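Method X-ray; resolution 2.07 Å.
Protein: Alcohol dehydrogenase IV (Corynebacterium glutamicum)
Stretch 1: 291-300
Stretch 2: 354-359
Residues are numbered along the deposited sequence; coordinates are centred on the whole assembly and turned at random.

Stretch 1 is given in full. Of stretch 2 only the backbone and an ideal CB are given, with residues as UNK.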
ATOM      1  N   ALA A 291      20.714 -12.560   0.676  1.00 28.42           N
ATOM      2  CA  ALA A 291      19.763 -12.226   1.724  1.00 28.91           C
ATOM      3  C   ALA A 291      20.257 -12.711   3.078  1.00 28.49           C
ATOM      4  O   ALA A 291      20.105 -12.016   4.103  1.00 27.32           O
ATOM      5  CB  ALA A 291      18.412 -12.831   1.401  1.00 27.20           C
ATOM      6  N   LEU A 292      20.862 -13.890   3.090  1.00 30.41           N
ATOM      7  CA  LEU A 292      21.323 -14.506   4.351  1.00 28.89           C
ATOM      8  C   LEU A 292      22.503 -13.753   4.957  1.00 29.09           C
ATOM      9  O   LEU A 292      22.553 -13.570   6.149  1.00 31.03           O
ATOM     10  CB  LEU A 292      21.679 -15.974   4.149  1.00 27.76           C
ATOM     11  CG  LEU A 292      21.946 -16.776   5.443  1.00 28.30           C
ATOM     12  CD1 LEU A 292      20.729 -16.821   6.327  1.00 27.38           C
ATOM     13  CD2 LEU A 292      22.407 -18.180   5.113  1.00 29.46           C
ATOM     14  N   GLU A 293      23.452 -13.304   4.151  1.00 28.14           N
ATOM     15  CA  GLU A 293      24.561 -12.563   4.742  1.00 31.44           C
ATOM     16  C   GLU A 293      24.035 -11.230   5.295  1.00 29.51           C
ATOM     17  O   GLU A 293      24.487 -10.767   6.313  1.00 30.57           O
ATOM     18  CB  GLU A 293      25.739 -12.366   3.765  1.00 31.46           C
ATOM     19  CG  GLU A 293      25.555 -11.324   2.704  1.00 45.09           C
ATOM     20  CD  GLU A 293      26.730 -11.304   1.678  1.00 46.78           C
ATOM     21  OE1 GLU A 293      27.162 -12.398   1.243  1.00 55.54           O
ATOM     22  OE2 GLU A 293      27.200 -10.194   1.310  1.00 51.69           O
ATOM     23  N   GLY A 294      23.050 -10.649   4.635  1.00 29.09           N
ATOM     24  CA  GLY A 294      22.427  -9.451   5.144  1.00 28.36           C
ATOM     25  C   GLY A 294      21.777  -9.726   6.493  1.00 26.71           C
ATOM     26  O   GLY A 294      21.986  -8.985   7.445  1.00 28.62           O
ATOM     27  N   LEU A 295      20.973 -10.785   6.570  1.00 26.36           N
ATOM     28  CA  LEU A 295      20.327 -11.134   7.820  1.00 26.68           C
ATOM     29  C   LEU A 295      21.373 -11.449   8.905  1.00 26.79           C
ATOM     30  O   LEU A 295      21.234 -11.008  10.032  1.00 27.37           O
ATOM     31  CB  LEU A 295      19.358 -12.311   7.654  1.00 28.00           C
ATOM     32  CG  LEU A 295      18.627 -12.753   8.949  1.00 24.60           C
ATOM     33  CD1 LEU A 295      17.860 -11.549   9.577  1.00 21.17           C
ATOM     34  CD2 LEU A 295      17.677 -13.888   8.636  1.00 20.87           C
ATOM     35  N   GLN A 296      22.419 -12.202   8.544  1.00 27.87           N
ATOM     36  CA  GLN A 296      23.452 -12.596   9.511  1.00 27.30           C
ATOM     37  C   GLN A 296      24.239 -11.389  10.046  1.00 27.63           C
ATOM     38  O   GLN A 296      24.524 -11.320  11.242  1.00 22.60           O
ATOM     39  CB  GLN A 296      24.393 -13.644   8.915  1.00 28.22           C
ATOM     40  CG  GLN A 296      23.761 -15.016   8.686  1.00 28.91           C
ATOM     41  CD  GLN A 296      23.267 -15.687   9.970  1.00 36.22           C
ATOM     42  OE1 GLN A 296      22.117 -15.502  10.377  1.00 30.20           O
ATOM     43  NE2 GLN A 296      24.107 -16.549  10.552  1.00 28.60           N
ATOM     44  N   ARG A 297      24.557 -10.433   9.171  1.00 27.46           N
ATOM     45  CA  ARG A 297      25.212  -9.201   9.596  1.00 28.66           C
ATOM     46  C   ARG A 297      24.339  -8.399  10.527  1.00 26.59           C
ATOM     47  O   ARG A 297      24.839  -7.785  11.465  1.00 26.73           O
ATOM     48  CB  ARG A 297      25.576  -8.336   8.403  1.00 31.00           C
ATOM     49  CG  ARG A 297      26.690  -8.879   7.618  1.00 37.81           C
ATOM     50  CD  ARG A 297      26.982  -8.065   6.394  1.00 49.95           C
ATOM     51  NE  ARG A 297      28.007  -8.712   5.566  1.00 54.94           N
ATOM     52  CZ  ARG A 297      28.477  -8.226   4.422  1.00 59.30           C
ATOM     53  NH1 ARG A 297      28.038  -7.064   3.952  1.00 64.27           N
ATOM     54  NH2 ARG A 297      29.406  -8.900   3.752  1.00 63.84           N
ATOM     55  N   LEU A 298      23.043  -8.342  10.243  1.00 25.25           N
ATOM     56  CA  LEU A 298      22.134  -7.655  11.125  1.00 27.14           C
ATOM     57  C   LEU A 298      22.124  -8.334  12.473  1.00 27.36           C
ATOM     58  O   LEU A 298      22.294  -7.670  13.529  1.00 29.28           O
ATOM     59  CB  LEU A 298      20.733  -7.611  10.549  1.00 26.59           C
ATOM     60  CG  LEU A 298      19.650  -7.071  11.478  1.00 24.64           C
ATOM     61  CD1 LEU A 298      19.936  -5.616  11.903  1.00 26.33           C
ATOM     62  CD2 LEU A 298      18.316  -7.180  10.761  1.00 25.37           C
ATOM     63  N   ARG A 299      21.962  -9.653  12.461  1.00 27.04           N
ATOM     64  CA  ARG A 299      21.889 -10.421  13.709  1.00 27.45           C
ATOM     65  C   ARG A 299      23.119 -10.248  14.577  1.00 29.97           C
ATOM     66  O   ARG A 299      23.008 -10.027  15.795  1.00 28.80           O
ATOM     67  CB  ARG A 299      21.642 -11.896  13.423  1.00 28.18           C
ATOM     68  CG  ARG A 299      20.228 -12.167  12.871  1.00 27.58           C
ATOM     69  CD  ARG A 299      20.015 -13.601  12.584  1.00 23.64           C
ATOM     70  NE  ARG A 299      20.008 -14.377  13.809  1.00 24.96           N
ATOM     71  CZ  ARG A 299      20.742 -15.462  14.040  1.00 27.54           C
ATOM     72  NH1 ARG A 299      21.570 -15.961  13.117  1.00 31.74           N
ATOM     73  NH2 ARG A 299      20.631 -16.076  15.206  1.00 27.67           N
ATOM     74  N   LEU A 300      24.295 -10.320  13.973  1.00 30.63           N
ATOM     75  CA  LEU A 300      25.516 -10.080  14.727  1.00 30.80           C
ATOM     76  C   LEU A 300      25.530  -8.644  15.283  1.00 31.62           C
ATOM     77  O   LEU A 300      25.841  -8.427  16.433  1.00 28.24           O
ATOM     78  CB  LEU A 300      26.738 -10.305  13.842  1.00 31.50           C
ATOM     79  CG  LEU A 300      28.063 -10.312  14.589  1.00 37.82           C
ATOM     80  CD1 LEU A 300      27.995 -11.322  15.703  1.00 32.13           C
ATOM     81  CD2 LEU A 300      29.228 -10.637  13.637  1.00 36.59           C
ATOM     82  N   UNK A 354      24.988 -22.911  12.591  1.00 22.27           N
ATOM     83  CA  UNK A 354      25.132 -22.005  11.455  1.00 26.04           C
ATOM     84  C   UNK A 354      23.940 -22.271  10.542  1.00 26.21           C
ATOM     85  O   UNK A 354      23.733 -23.407  10.140  1.00 28.10           O
ATOM     86  CB  UNK A 354      26.462 -22.204  10.726  1.00 26.04           C
ATOM     87  N   UNK A 355      23.104 -21.232  10.257  1.00 26.68           N
ATOM     88  CA  UNK A 355      21.931 -21.488   9.401  1.00 27.59           C
ATOM     89  C   UNK A 355      22.318 -22.022   8.016  1.00 28.87           C
ATOM     90  O   UNK A 355      21.518 -22.717   7.370  1.00 28.22           O
ATOM     91  CB  UNK A 355      21.115 -20.204   9.241  1.00 27.59           C
ATOM     92  N   UNK A 356      23.549 -21.733   7.596  1.00 30.52           N
ATOM     93  CA  UNK A 356      24.059 -22.173   6.305  1.00 33.21           C
ATOM     94  C   UNK A 356      24.043 -23.696   6.175  1.00 36.08           C
ATOM     95  O   UNK A 356      24.100 -24.214   5.056  1.00 39.37           O
ATOM     96  CB  UNK A 356      25.480 -21.646   6.097  1.00 33.21           C
ATOM     97  N   UNK A 357      23.960 -24.416   7.317  1.00 34.27           N
ATOM     98  CA  UNK A 357      23.844 -25.858   7.290  1.00 33.03           C
ATOM     99  C   UNK A 357      22.575 -26.307   6.562  1.00 34.38           C
ATOM    100  O   UNK A 357      22.494 -27.436   6.123  1.00 35.34           O
ATOM    101  CB  UNK A 357      23.860 -26.410   8.717  1.00 33.03           C
ATOM    102  N   UNK A 358      21.580 -25.429   6.450  1.00 35.32           N
ATOM    103  CA  UNK A 358      20.340 -25.767   5.754  1.00 34.60           C
ATOM    104  C   UNK A 358      20.297 -25.289   4.257  1.00 35.74           C
ATOM    105  O   UNK A 358      19.307 -25.521   3.571  1.00 36.75           O
ATOM    106  CB  UNK A 358      19.169 -25.152   6.523  1.00 34.60           C
ATOM    107  N   UNK A 359      21.348 -24.617   3.779  1.00 36.41           N
ATOM    108  CA  UNK A 359      21.362 -24.073   2.397  1.00 40.31           C
ATOM    109  C   UNK A 359      21.487 -25.192   1.359  1.00 43.23           C
ATOM    110  O   UNK A 359      20.490 -25.618   0.769  1.00 46.69           O
ATOM    111  CB  UNK A 359      22.515 -23.082   2.225  1.00 40.31           C
TER

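The helix 291-300 offers stretch 2 one flank, formed by the side chains of Leu-292, Gln-296 and Arg-299, which sit about one turn apart. It is a mixed surface: methyl groups at one end, an amide in the middle and a guanidinium beyond. The last two are already joined, since Arg-299 NH1 donates to Gln-296 OE1 at 2.8 Å, leaving the amide nitrogen of Gln-296 as a donor still available to a partner.

At position 354 the CA-to-CB bond points away from the helix, and nothing of stretch 1 lies within 5.5 Å of the ideal CB. The backbone, at phi/psi -54/122, is extended, and the next residues turn into a short 3-10 segment in which the N-H of 356 has no backbone acceptor within the stretch. Asp, Asn, Ser or Thr would suit such a place, because a short acceptor can fold back onto a free backbone N-H. The residue is Asp-354, whose OD1 accepts from N of position 356 at 3.0 Å. The same OD1 reaches Gln-296 indirectly: a water accepts from Gln-296 NE2 at 3.0 Å and donates to Asp-354 OD1 at 3.2 Å, so this link between the stretches needs no direct hydrogen bond.

Position 355 faces the helix. Its ideal CB lies 4.5 Å from Leu-292 CD1 and 4.9 Å from Gln-296 NE2, so a compact apolar side chain such as Ala, Val or Pro would fit. The phi of -59° and the place in the first turn of the 3-10 segment, where the nitrogen has no acceptor within the segment, favor proline in particular. Pro-355 is the deposited residue, and it is the center of the contact. Its CB lies 4.4 Å from Leu-292 CD1, its CD packs 3.4 Å from Gln-296 NE2, and its CG is 4.3 Å from Arg-299 NH1, approaching the guanidinium obliquely. One ring thus touches all three side chains of the flank.

At position 356 CA-to-CB points sideways, with the ideal CB 4.7 Å from Leu-292 CD2. The methyl group invites a small or apolar residue, though many types could be accommodated. The residue is Ala-356. Its CA lies 4.5 Å from Leu-292 CD2, a backbone contact that any residue would make, and the small methyl CB, pointing sideways, adds little to it.

Positions 357 and 358 are out of reach of stretch 1, which therefore sets no preference. They are Val-357 and Leu-358: Val-357 N donates a hydrogen bond to Asp-354 O at 3.0 Å and Leu-358 N one to Pro-355 O at 2.9 Å, holding the turn together.

At position 359 CA-to-CB turns toward the helix again, but the ideal CB has nothing of stretch 1 within 5.5 Å. A side chain of modest length could approach Leu-292, and either an apolar group or a small hydroxyl would be tolerated. Ser-359 takes chi1 near m, bringing OG to 4.3 Å from Leu-292 CD2, a van der Waals approach without a polar partner on the helix.

Stretch 2 354-359: DPAVLS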
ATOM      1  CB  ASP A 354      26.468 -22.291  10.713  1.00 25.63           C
ATOM      2  CG  ASP A 354      26.800 -21.231   9.628  1.00 28.59           C
ATOM      3  OD1 ASP A 354      25.871 -20.557   9.104  1.00 31.23           O
ATOM      4  OD2 ASP A 354      28.001 -21.080   9.309  1.00 42.22           O
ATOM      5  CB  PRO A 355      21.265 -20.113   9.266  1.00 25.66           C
ATOM      6  CG  PRO A 355      21.838 -19.274  10.325  1.00 31.68           C
ATOM      7  CD  PRO A 355      23.171 -19.830  10.701  1.00 28.73           C
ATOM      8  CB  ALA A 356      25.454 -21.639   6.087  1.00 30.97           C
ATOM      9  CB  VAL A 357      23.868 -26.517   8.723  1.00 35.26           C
ATOM     10  CG1 VAL A 357      25.103 -26.072   9.512  1.00 35.18           C
ATOM     11  CG2 VAL A 357      22.565 -26.228   9.497  1.00 29.37           C
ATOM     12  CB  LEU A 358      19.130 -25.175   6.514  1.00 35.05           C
ATOM     13  CG  LEU A 358      18.950 -25.526   8.003  1.00 31.89           C
ATOM     14  CD1 LEU A 358      17.721 -24.891   8.504  1.00 25.72           C
ATOM     15  CD2 LEU A 358      18.875 -27.016   8.233  1.00 29.59           C
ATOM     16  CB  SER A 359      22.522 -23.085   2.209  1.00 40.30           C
ATOM     17  OG  SER A 359      22.448 -22.006   3.118  1.00 40.38           O
TER
HETATM   18  O   HOH W   1      26.434 -17.450   8.878  1.00 39.49           O
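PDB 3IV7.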